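Local coordinates for protein cytochrome P450 (Rhodococcus erythropolis, PDB 3WEC) that hydroxylates the quinoline nitrogen of an aurachin RE precursor as a heme-dependent P450 monooxygenase, a step that gives aurachin alkaloids their antibiotic activity, at residues Y52-R60 with S350-I358; I286-L294 with N368-R376. All coordinates share one frame; numbering follows the deposited sequence.

In the fold
The four segments alternate along the chain, in the order 52-60, 286-294, 350-358 and 368-376, so that contacts 1 and 2 interlock. Their centres lie about 20 Å apart, yet they meet directly. Ser353 OG of contact 1 is 2.7 Å from Leu294 O of contact 2, and Tyr354 OH is 2.8 Å from Asn368 OD1, both probable hydrogen bonds. Contact 1 joins helix 52-60 to the loop between helices 328-333 and 364-381, which leads to the heme ligand Cys361. Contact 2 crosses helix 286-296 with helix 364-381, which begins just after that ligand. Together they tie the heme-binding loop to helices on two of its sides.

Contact 1. Residues Y52-R60 with S350-I358; sequences YTSCDKVLR and SSLSYGRGI. With HEM (protoporphyrin IX containing Fe), chain B.
Arg356 reaches along helix 52-60 and meets Arg60, Asp56 and Tyr52 in turn. Its CB lies 3.8 Å from Arg60 CG, and its CG is in tight contact with Arg60 NH1 at 3.3 Å. A bend at chi2 (98°) then turns the chain toward Asp56. Beyond CD, NH1 forms a salt bridge of 2.8 Å to Asp56 OD1, with the carboxylate and guanidinium planes nearly perpendicular (79° apart). NH1 and NH2 both donate to Tyr52 OH, NH2 at 2.9 Å; the oxygen lies only 4° out of the guanidinium plane, so one phenol oxygen is gripped end-on by two nitrogens. Arg60 NH1 adds a long, weak bond to Asp56 OD1, which places both arginines around a single carboxylate. The loop carrying Arg356 is the P450 heme-binding loop, where the sequence Gly355-Arg356-Gly357 precedes the axial ligand Cys361. Gly355 CA lies 3.2 Å from the heme propionate atom O2A, leaving no room there for a side chain. Beside the polar cluster Leu352 forms the apolar part of the contact: CD1 packs on Cys55 CB at 3.6 Å and on the Tyr52 ring, while CD2 touches Leu59 CD1. At the C-terminal end of the helix a water donates to Arg60 O and accepts from Ile358 N, its oxygen 2.8 Å from that N.

Contact 2. Residues I286-L294 with N368-R376; sequences IENAVAEVL and NSMLQHFLR
Val290 is the knob of this contact, seated among Asn368, Leu371, Gln372 and Leu375 of the facing helix. Its CG1 stands anti to the backbone N (chi1 162°) and meets Leu371 CB at 3.8 Å; the other branch, CG2, packs against Gln372 CG at 3.8 Å, with Leu375 CD1 a little farther off, so the two methyls straddle the neighbouring residues Leu371 and Gln372. The short helix axes come within 9.3 Å at an angle of 114°, a steep crossing that confines the packing to a compact patch. On one side of the knob Leu294 and Leu371 approach tip to tip, CD2 to CD1 at 4.0 Å. On the other, Leu375 sends CD1 against the first turn of helix 286-296, 3.7 Å from Ala289 CB, where the small side chain lets it come close to the backbone. In Ile286, chi1 (41°) puts CG1 between the backbone N and the carbonyl carbon, and an unusual, non-staggered chi2 then brings CD1 to Arg376, whose chain bends at chi3. The resulting 3.0 Å from Ile286 CD1 to Arg376 NH2 is very short for a carbon and a nitrogen, and that detail is doubtful. Gln372, extended beyond CG, lays its amide beside Glu287: NE2 is 3.5 Å from Glu287 CB and donates to a water that in turn donates to Glu287 O. Helix 286-296 carries the Glu-x-x-Arg motif of P450s, seen in the salt bridge of Glu292 with Arg295. Asn368 turns OD1, an oxygen already engaged by Tyr354, past Leu294 CD1. Within the patch itself, therefore, shape fit of aliphatic groups does the joining, while polar linkage is left to the water at its margin.

Contact 1. Residues Y52-R60 with S350-I358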
loop_
_atom_site.group_PDB
_atom_site.type_symbol
_atom_site.label_atom_id
_atom_site.label_comp_id
_atom_site.label_asym_id
_atom_site.label_seq_id
_atom_site.Cartn_x
_atom_site.Cartn_y
_atom_site.Cartn_z
ATOM N N TYR A 52 15.977 5.388 -9.833
ATOM C CA TYR A 52 16.159 4.046 -9.274
ATOM C C TYR A 52 17.281 3.960 -8.233
ATOM O O TYR A 52 17.027 3.601 -7.083
ATOM C CB TYR A 52 16.406 2.970 -10.353
ATOM C CG TYR A 52 16.512 1.549 -9.763
ATOM C CD1 TYR A 52 15.384 0.918 -9.209
ATOM C CD2 TYR A 52 17.740 0.843 -9.751
ATOM C CE1 TYR A 52 15.461 -0.359 -8.657
ATOM C CE2 TYR A 52 17.825 -0.444 -9.201
ATOM C CZ TYR A 52 16.674 -1.036 -8.661
ATOM O OH TYR A 52 16.723 -2.292 -8.120
ATOM N N THR A 53 18.504 4.292 -8.611
ATOM C CA THR A 53 19.625 3.953 -7.723
ATOM C C THR A 53 19.545 4.646 -6.358
ATOM O O THR A 53 19.674 3.977 -5.335
ATOM C CB THR A 53 21.011 4.116 -8.379
ATOM O OG1 THR A 53 20.977 3.571 -9.704
ATOM C CG2 THR A 53 22.073 3.366 -7.570
ATOM N N SER A 54 19.287 5.961 -6.349
ATOM C CA SER A 54 19.140 6.740 -5.092
ATOM C C SER A 54 17.922 6.295 -4.288
ATOM O O SER A 54 17.976 6.222 -3.054
ATOM C CB SER A 54 19.058 8.256 -5.360
ATOM O OG SER A 54 20.087 8.711 -6.245
ATOM N N CYS A 55 16.819 6.016 -4.990
ATOM C CA CYS A 55 15.600 5.471 -4.338
ATOM C C CYS A 55 15.927 4.222 -3.505
ATOM O O CYS A 55 15.569 4.161 -2.314
ATOM C CB CYS A 55 14.531 5.136 -5.374
ATOM S SG CYS A 55 13.515 6.520 -5.960
ATOM N N ASP A 56 16.602 3.245 -4.128
ATOM C CA ASP A 56 16.989 1.997 -3.463
ATOM C C ASP A 56 17.880 2.351 -2.310
ATOM O O ASP A 56 17.637 1.963 -1.178
ATOM C CB ASP A 56 17.737 1.041 -4.413
ATOM C CG ASP A 56 18.412 -0.120 -3.674
ATOM O OD1 ASP A 56 17.923 -1.261 -3.736
ATOM O OD2 ASP A 56 19.427 0.110 -3.005
ATOM N N LYS A 57 18.919 3.106 -2.630
ATOM C CA LYS A 57 19.911 3.565 -1.679
ATOM C C LYS A 57 19.288 4.166 -0.404
ATOM O O LYS A 57 19.639 3.761 0.699
ATOM C CB LYS A 57 20.866 4.542 -2.386
ATOM C CG LYS A 57 22.166 3.935 -2.932
ATOM C CD LYS A 57 22.012 2.631 -3.726
ATOM C CE LYS A 57 23.314 2.211 -4.429
ATOM N NZ LYS A 57 24.598 2.525 -3.725
ATOM N N VAL A 58 18.347 5.097 -0.564
ATOM C CA VAL A 58 17.676 5.747 0.584
ATOM C C VAL A 58 16.719 4.823 1.375
ATOM O O VAL A 58 16.676 4.869 2.619
ATOM C CB VAL A 58 16.943 7.053 0.155
ATOM C CG1 VAL A 58 16.127 7.645 1.301
ATOM C CG2 VAL A 58 17.931 8.078 -0.381
ATOM N N LEU A 59 15.939 3.997 0.664
ATOM C CA LEU A 59 15.066 3.001 1.337
ATOM C C LEU A 59 15.902 2.047 2.215
ATOM O O LEU A 59 15.491 1.707 3.330
ATOM C CB LEU A 59 14.221 2.215 0.334
ATOM C CG LEU A 59 13.245 2.982 -0.582
ATOM C CD1 LEU A 59 12.759 2.092 -1.719
ATOM C CD2 LEU A 59 12.073 3.577 0.178
ATOM N N ARG A 60 17.100 1.685 1.745
ATOM C CA ARG A 60 17.931 0.666 2.410
ATOM C C ARG A 60 18.795 1.204 3.541
ATOM O O ARG A 60 19.070 0.496 4.506
ATOM C CB ARG A 60 18.823 -0.062 1.401
ATOM C CG ARG A 60 18.073 -0.801 0.299
ATOM C CD ARG A 60 18.996 -1.755 -0.445
ATOM N NE ARG A 60 18.843 -3.085 0.129
ATOM C CZ ARG A 60 18.301 -4.131 -0.493
ATOM N NH1 ARG A 60 17.878 -4.045 -1.750
ATOM N NH2 ARG A 60 18.188 -5.279 0.154
ATOM N N SER A 350 12.532 -6.241 -11.552
ATOM C CA SER A 350 13.131 -5.543 -10.420
ATOM C C SER A 350 12.160 -4.407 -10.191
ATOM O O SER A 350 11.707 -3.775 -11.179
ATOM C CB SER A 350 14.517 -5.010 -10.845
ATOM O OG SER A 350 15.106 -4.143 -9.887
ATOM N N SER A 351 11.801 -4.159 -8.925
ATOM C CA SER A 351 10.751 -3.183 -8.601
ATOM C C SER A 351 10.964 -2.585 -7.205
ATOM O O SER A 351 11.462 -3.275 -6.300
ATOM C CB SER A 351 9.351 -3.839 -8.713
ATOM O OG SER A 351 8.333 -3.106 -8.041
ATOM N N LEU A 352 10.624 -1.300 -7.055
ATOM C CA LEU A 352 10.612 -0.647 -5.741
ATOM C C LEU A 352 9.226 -0.615 -5.059
ATOM O O LEU A 352 9.088 -0.028 -3.999
ATOM C CB LEU A 352 11.181 0.767 -5.833
ATOM C CG LEU A 352 12.618 0.883 -6.343
ATOM C CD1 LEU A 352 12.828 2.322 -6.776
ATOM C CD2 LEU A 352 13.619 0.464 -5.281
ATOM N N SER A 353 8.224 -1.285 -5.624
ATOM C CA SER A 353 6.851 -1.095 -5.135
ATOM C C SER A 353 6.551 -1.541 -3.678
ATOM O O SER A 353 5.578 -1.096 -3.090
ATOM C CB SER A 353 5.828 -1.631 -6.141
ATOM O OG SER A 353 6.069 -0.979 -7.369
ATOM N N TYR A 354 7.424 -2.403 -3.138
ATOM C CA TYR A 354 7.295 -2.885 -1.775
ATOM C C TYR A 354 8.328 -2.277 -0.802
ATOM O O TYR A 354 8.372 -2.659 0.370
ATOM C CB TYR A 354 7.398 -4.394 -1.774
ATOM C CG TYR A 354 6.217 -5.195 -2.316
ATOM C CD1 TYR A 354 4.910 -5.032 -1.774
ATOM C CD2 TYR A 354 6.399 -6.175 -3.340
ATOM C CE1 TYR A 354 3.832 -5.796 -2.220
ATOM C CE2 TYR A 354 5.313 -6.959 -3.786
ATOM C CZ TYR A 354 4.023 -6.725 -3.223
ATOM O OH TYR A 354 2.945 -7.464 -3.607
ATOM N N GLY A 355 9.138 -1.324 -1.270
ATOM C CA GLY A 355 10.144 -0.698 -0.432
ATOM C C GLY A 355 11.335 -1.647 -0.481
ATOM O O GLY A 355 11.271 -2.654 -1.189
ATOM N N ARG A 356 12.403 -1.342 0.247
ATOM C CA ARG A 356 13.602 -2.204 0.306
ATOM C C ARG A 356 14.254 -2.051 1.685
ATOM O O ARG A 356 14.168 -0.977 2.315
ATOM C CB ARG A 356 14.625 -1.821 -0.785
ATOM C CG ARG A 356 14.776 -2.820 -1.949
ATOM C CD ARG A 356 13.952 -2.365 -3.119
ATOM N NE ARG A 356 13.997 -3.164 -4.339
ATOM C CZ ARG A 356 14.818 -2.911 -5.355
ATOM N NH1 ARG A 356 15.711 -1.935 -5.237
ATOM N NH2 ARG A 356 14.773 -3.643 -6.469
ATOM N N GLY A 357 14.879 -3.118 2.169
ATOM C CA GLY A 357 15.484 -3.091 3.470
ATOM C C GLY A 357 14.553 -3.527 4.571
ATOM O O GLY A 357 13.651 -4.352 4.343
ATOM N N ILE A 358 14.776 -2.971 5.770
ATOM C CA ILE A 358 14.206 -3.516 7.001
ATOM C C ILE A 358 12.708 -3.316 7.007
ATOM O O ILE A 358 12.028 -4.110 7.612
ATOM C CB ILE A 358 14.827 -2.950 8.320
ATOM C CG1 ILE A 358 14.865 -1.412 8.296
ATOM C CG2 ILE A 358 16.224 -3.562 8.577
ATOM C CD1 ILE A 358 15.263 -0.742 9.586
HETATM C CHA HEM B . 5.047 -1.485 4.389
HETATM C CHB HEM B . 3.688 -1.467 -0.392
HETATM C CHC HEM B . 0.344 -4.939 0.540
HETATM C CHD HEM B . 1.613 -4.788 5.425
HETATM C C1A HEM B . 4.866 -1.204 2.982
HETATM C C2A HEM B . 5.596 -0.071 2.324
HETATM C C3A HEM B . 5.187 -0.098 0.940
HETATM C C4A HEM B . 4.233 -1.205 0.894
HETATM C CMA HEM B . 5.641 0.846 -0.198
HETATM C CAA HEM B . 6.620 0.947 2.840
HETATM C CBA HEM B . 7.965 0.213 2.676
HETATM C CGA HEM B . 9.163 1.156 2.899
HETATM O O1A HEM B . 9.060 2.202 3.606
HETATM O O2A HEM B . 10.274 0.826 2.396
HETATM C C1B HEM B . 2.610 -2.445 -0.521
HETATM C C2B HEM B . 2.124 -2.754 -1.864
HETATM C C3B HEM B . 1.131 -3.744 -1.546
HETATM C C4B HEM B . 1.160 -3.905 -0.097
HETATM C CMB HEM B . 2.463 -2.189 -3.215
HETATM C CAB HEM B . 0.295 -4.406 -2.581
HETATM C CBB HEM B . -0.990 -4.548 -2.372
HETATM C C1C HEM B . 0.425 -5.237 1.954
HETATM C C2C HEM B . -0.529 -6.118 2.628
HETATM C C3C HEM B . -0.135 -6.043 4.051
HETATM C C4C HEM B . 0.986 -5.131 4.159
HETATM C CMC HEM B . -1.632 -6.882 1.950
HETATM C CAC HEM B . -0.758 -6.706 5.244
HETATM C CBC HEM B . -1.633 -7.680 5.134
HETATM C C1D HEM B . 2.668 -3.780 5.592
HETATM C C2D HEM B . 3.324 -3.614 6.886
HETATM C C3D HEM B . 4.364 -2.606 6.606
HETATM C C4D HEM B . 4.209 -2.385 5.159
HETATM C CMD HEM B . 2.943 -4.260 8.199
HETATM C CAD HEM B . 5.338 -1.981 7.564
HETATM C CBD HEM B . 6.662 -2.767 7.410
HETATM C CGD HEM B . 7.741 -2.279 8.318
HETATM O O1D HEM B . 8.529 -3.153 8.781
HETATM O O2D HEM B . 7.814 -1.036 8.588
HETATM N NA HEM B . 4.070 -2.032 2.083
HETATM N NB HEM B . 2.104 -3.157 0.530
HETATM N NC HEM B . 1.385 -4.679 2.851
HETATM N ND HEM B . 3.224 -3.092 4.553
HETATM FE FE HEM B . 2.519 -3.152 2.577
HETATM O O HOH W 1 17.046 -1.335 5.749
HETATM O O HOH W 2 0.816 -1.353 2.536
#

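Contact 2. Residues I286-L294 with N368-R376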
loop_
_atom_site.group_PDB
_atom_site.type_symbol
_atom_site.label_atom_id
_atom_site.label_comp_id
_atom_site.label_asym_id
_atom_site.label_seq_id
_atom_site.Cartn_x
_atom_site.Cartn_y
_atom_site.Cartn_z
ATOM N N ILE A 286 2.146 -15.769 -14.927
ATOM C CA ILE A 286 1.212 -15.119 -13.988
ATOM C C ILE A 286 1.913 -14.366 -12.869
ATOM O O ILE A 286 1.459 -13.301 -12.483
ATOM C CB ILE A 286 0.209 -16.094 -13.317
ATOM C CG1 ILE A 286 0.901 -17.410 -12.915
ATOM C CG2 ILE A 286 -1.004 -16.347 -14.206
ATOM C CD1 ILE A 286 1.374 -17.508 -11.472
ATOM N N GLU A 287 3.010 -14.920 -12.351
ATOM C CA GLU A 287 3.718 -14.241 -11.278
ATOM C C GLU A 287 4.513 -13.042 -11.792
ATOM O O GLU A 287 4.505 -11.976 -11.166
ATOM C CB GLU A 287 4.543 -15.195 -10.381
ATOM C CG GLU A 287 5.486 -16.167 -11.059
ATOM C CD GLU A 287 4.867 -17.542 -11.328
ATOM O OE1 GLU A 287 4.875 -17.972 -12.503
ATOM O OE2 GLU A 287 4.379 -18.201 -10.372
ATOM N N ASN A 288 5.132 -13.205 -12.949
ATOM C CA ASN A 288 5.925 -12.150 -13.599
ATOM C C ASN A 288 5.074 -10.956 -14.022
ATOM O O ASN A 288 5.539 -9.822 -13.975
ATOM C CB ASN A 288 6.687 -12.707 -14.819
ATOM C CG ASN A 288 7.261 -14.106 -14.580
ATOM O OD1 ASN A 288 6.782 -14.857 -13.732
ATOM N ND2 ASN A 288 8.267 -14.478 -15.370
ATOM N N ALA A 289 3.835 -11.246 -14.421
ATOM C CA ALA A 289 2.820 -10.254 -14.790
ATOM C C ALA A 289 2.346 -9.445 -13.633
ATOM O O ALA A 289 2.013 -8.259 -13.788
ATOM C CB ALA A 289 1.625 -10.948 -15.398
ATOM N N VAL A 290 2.237 -10.099 -12.478
ATOM C CA VAL A 290 1.822 -9.411 -11.272
ATOM C C VAL A 290 2.904 -8.409 -10.825
ATOM O O VAL A 290 2.617 -7.224 -10.646
ATOM C CB VAL A 290 1.471 -10.420 -10.164
ATOM C CG1 VAL A 290 1.476 -9.739 -8.795
ATOM C CG2 VAL A 290 0.132 -11.048 -10.452
ATOM N N ALA A 291 4.145 -8.886 -10.692
ATOM C CA ALA A 291 5.318 -8.036 -10.437
ATOM C C ALA A 291 5.424 -6.851 -11.412
ATOM O O ALA A 291 5.866 -5.758 -11.026
ATOM C CB ALA A 291 6.578 -8.894 -10.512
ATOM N N GLU A 292 5.025 -7.080 -12.662
ATOM C CA GLU A 292 5.055 -6.075 -13.725
ATOM C C GLU A 292 3.958 -5.011 -13.590
ATOM O O GLU A 292 4.246 -3.817 -13.709
ATOM C CB GLU A 292 4.987 -6.731 -15.115
ATOM C CG GLU A 292 5.004 -5.720 -16.273
ATOM C CD GLU A 292 6.337 -4.974 -16.474
ATOM O OE1 GLU A 292 7.247 -5.004 -15.615
ATOM O OE2 GLU A 292 6.488 -4.344 -17.534
ATOM N N VAL A 293 2.716 -5.434 -13.368
ATOM C CA VAL A 293 1.655 -4.498 -13.000
ATOM C C VAL A 293 2.178 -3.605 -11.861
ATOM O O VAL A 293 2.197 -2.360 -11.958
ATOM C CB VAL A 293 0.357 -5.281 -12.615
ATOM C CG1 VAL A 293 -0.729 -4.389 -12.072
ATOM C CG2 VAL A 293 -0.167 -6.069 -13.817
ATOM N N LEU A 294 2.679 -4.241 -10.814
ATOM C CA LEU A 294 3.066 -3.528 -9.589
ATOM C C LEU A 294 4.197 -2.550 -9.883
ATOM O O LEU A 294 4.245 -1.455 -9.275
ATOM C CB LEU A 294 3.468 -4.499 -8.466
ATOM C CG LEU A 294 2.399 -5.204 -7.630
ATOM C CD1 LEU A 294 2.988 -6.391 -6.908
ATOM C CD2 LEU A 294 1.702 -4.340 -6.604
ATOM N N ASN A 368 0.922 -10.567 -3.107
ATOM C CA ASN A 368 1.294 -11.313 -4.337
ATOM C C ASN A 368 0.403 -12.513 -4.589
ATOM O O ASN A 368 -0.053 -12.727 -5.717
ATOM C CB ASN A 368 2.751 -11.836 -4.253
ATOM C CG ASN A 368 3.778 -10.796 -4.677
ATOM O OD1 ASN A 368 3.424 -9.729 -5.127
ATOM N ND2 ASN A 368 5.058 -11.125 -4.559
ATOM N N SER A 369 0.172 -13.302 -3.538
ATOM C CA SER A 369 -0.779 -14.410 -3.613
ATOM C C SER A 369 -2.154 -13.941 -4.062
ATOM O O SER A 369 -2.716 -14.506 -5.017
ATOM C CB SER A 369 -0.932 -15.122 -2.283
ATOM O OG SER A 369 -1.971 -16.092 -2.407
ATOM N N MET A 370 -2.692 -12.928 -3.375
ATOM C CA MET A 370 -4.003 -12.361 -3.738
ATOM C C MET A 370 -4.055 -11.951 -5.213
ATOM O O MET A 370 -5.022 -12.252 -5.912
ATOM C CB MET A 370 -4.357 -11.101 -2.896
ATOM C CG MET A 370 -4.898 -11.414 -1.494
ATOM S SD MET A 370 -5.466 -9.969 -0.592
ATOM C CE MET A 370 -3.905 -9.146 -0.261
ATOM N N LEU A 371 -3.020 -11.235 -5.642
ATOM C CA LEU A 371 -2.980 -10.604 -6.930
ATOM C C LEU A 371 -2.828 -11.662 -8.009
ATOM O O LEU A 371 -3.450 -11.545 -9.056
ATOM C CB LEU A 371 -1.841 -9.557 -6.979
ATOM C CG LEU A 371 -2.149 -8.237 -6.240
ATOM C CD1 LEU A 371 -0.910 -7.352 -6.145
ATOM C CD2 LEU A 371 -3.297 -7.476 -6.870
ATOM N N GLN A 372 -2.032 -12.697 -7.720
ATOM C CA GLN A 372 -1.812 -13.855 -8.621
ATOM C C GLN A 372 -3.015 -14.718 -8.824
ATOM O O GLN A 372 -3.287 -15.108 -9.969
ATOM C CB GLN A 372 -0.692 -14.751 -8.115
ATOM C CG GLN A 372 0.646 -14.045 -8.193
ATOM C CD GLN A 372 1.721 -14.781 -7.465
ATOM O OE1 GLN A 372 1.480 -15.854 -6.904
ATOM N NE2 GLN A 372 2.926 -14.224 -7.479
ATOM N N HIS A 373 -3.714 -15.049 -7.738
ATOM C CA HIS A 373 -4.981 -15.786 -7.851
ATOM C C HIS A 373 -6.006 -14.963 -8.570
ATOM O O HIS A 373 -6.862 -15.513 -9.270
ATOM C CB HIS A 373 -5.566 -16.127 -6.488
ATOM C CG HIS A 373 -4.892 -17.255 -5.798
ATOM N ND1 HIS A 373 -5.000 -18.518 -6.216
ATOM C CD2 HIS A 373 -4.113 -17.278 -4.651
ATOM C CE1 HIS A 373 -4.305 -19.322 -5.393
ATOM N NE2 HIS A 373 -3.761 -18.551 -4.432
ATOM N N PHE A 374 -5.971 -13.647 -8.353
ATOM C CA PHE A 374 -6.956 -12.793 -9.007
ATOM C C PHE A 374 -6.739 -12.782 -10.513
ATOM O O PHE A 374 -7.703 -12.913 -11.260
ATOM C CB PHE A 374 -6.928 -11.367 -8.483
ATOM C CG PHE A 374 -7.921 -10.453 -9.164
ATOM C CD1 PHE A 374 -9.210 -10.341 -8.686
ATOM C CD2 PHE A 374 -7.551 -9.691 -10.266
ATOM C CE1 PHE A 374 -10.129 -9.499 -9.294
ATOM C CE2 PHE A 374 -8.459 -8.833 -10.857
ATOM C CZ PHE A 374 -9.754 -8.759 -10.397
ATOM N N LEU A 375 -5.483 -12.599 -10.936
ATOM C CA LEU A 375 -5.137 -12.535 -12.338
ATOM C C LEU A 375 -5.421 -13.909 -13.034
ATOM O O LEU A 375 -5.991 -13.937 -14.128
ATOM C CB LEU A 375 -3.675 -12.098 -12.497
ATOM C CG LEU A 375 -3.156 -11.456 -13.794
ATOM C CD1 LEU A 375 -1.716 -11.865 -14.050
ATOM C CD2 LEU A 375 -4.013 -11.710 -15.016
ATOM N N ARG A 376 -5.053 -15.010 -12.365
ATOM C CA ARG A 376 -5.253 -16.372 -12.849
ATOM C C ARG A 376 -6.732 -16.681 -13.122
ATOM O O ARG A 376 -7.060 -17.291 -14.142
ATOM C CB ARG A 376 -4.690 -17.432 -11.893
ATOM C CG ARG A 376 -4.990 -18.847 -12.389
ATOM C CD ARG A 376 -4.363 -19.988 -11.584
ATOM N NE ARG A 376 -2.909 -19.898 -11.547
ATOM C CZ ARG A 376 -2.221 -19.325 -10.562
ATOM N NH1 ARG A 376 -2.841 -18.810 -9.498
ATOM N NH2 ARG A 376 -0.904 -19.286 -10.637
HETATM O O HOH W 3 4.002 -11.765 -8.537
#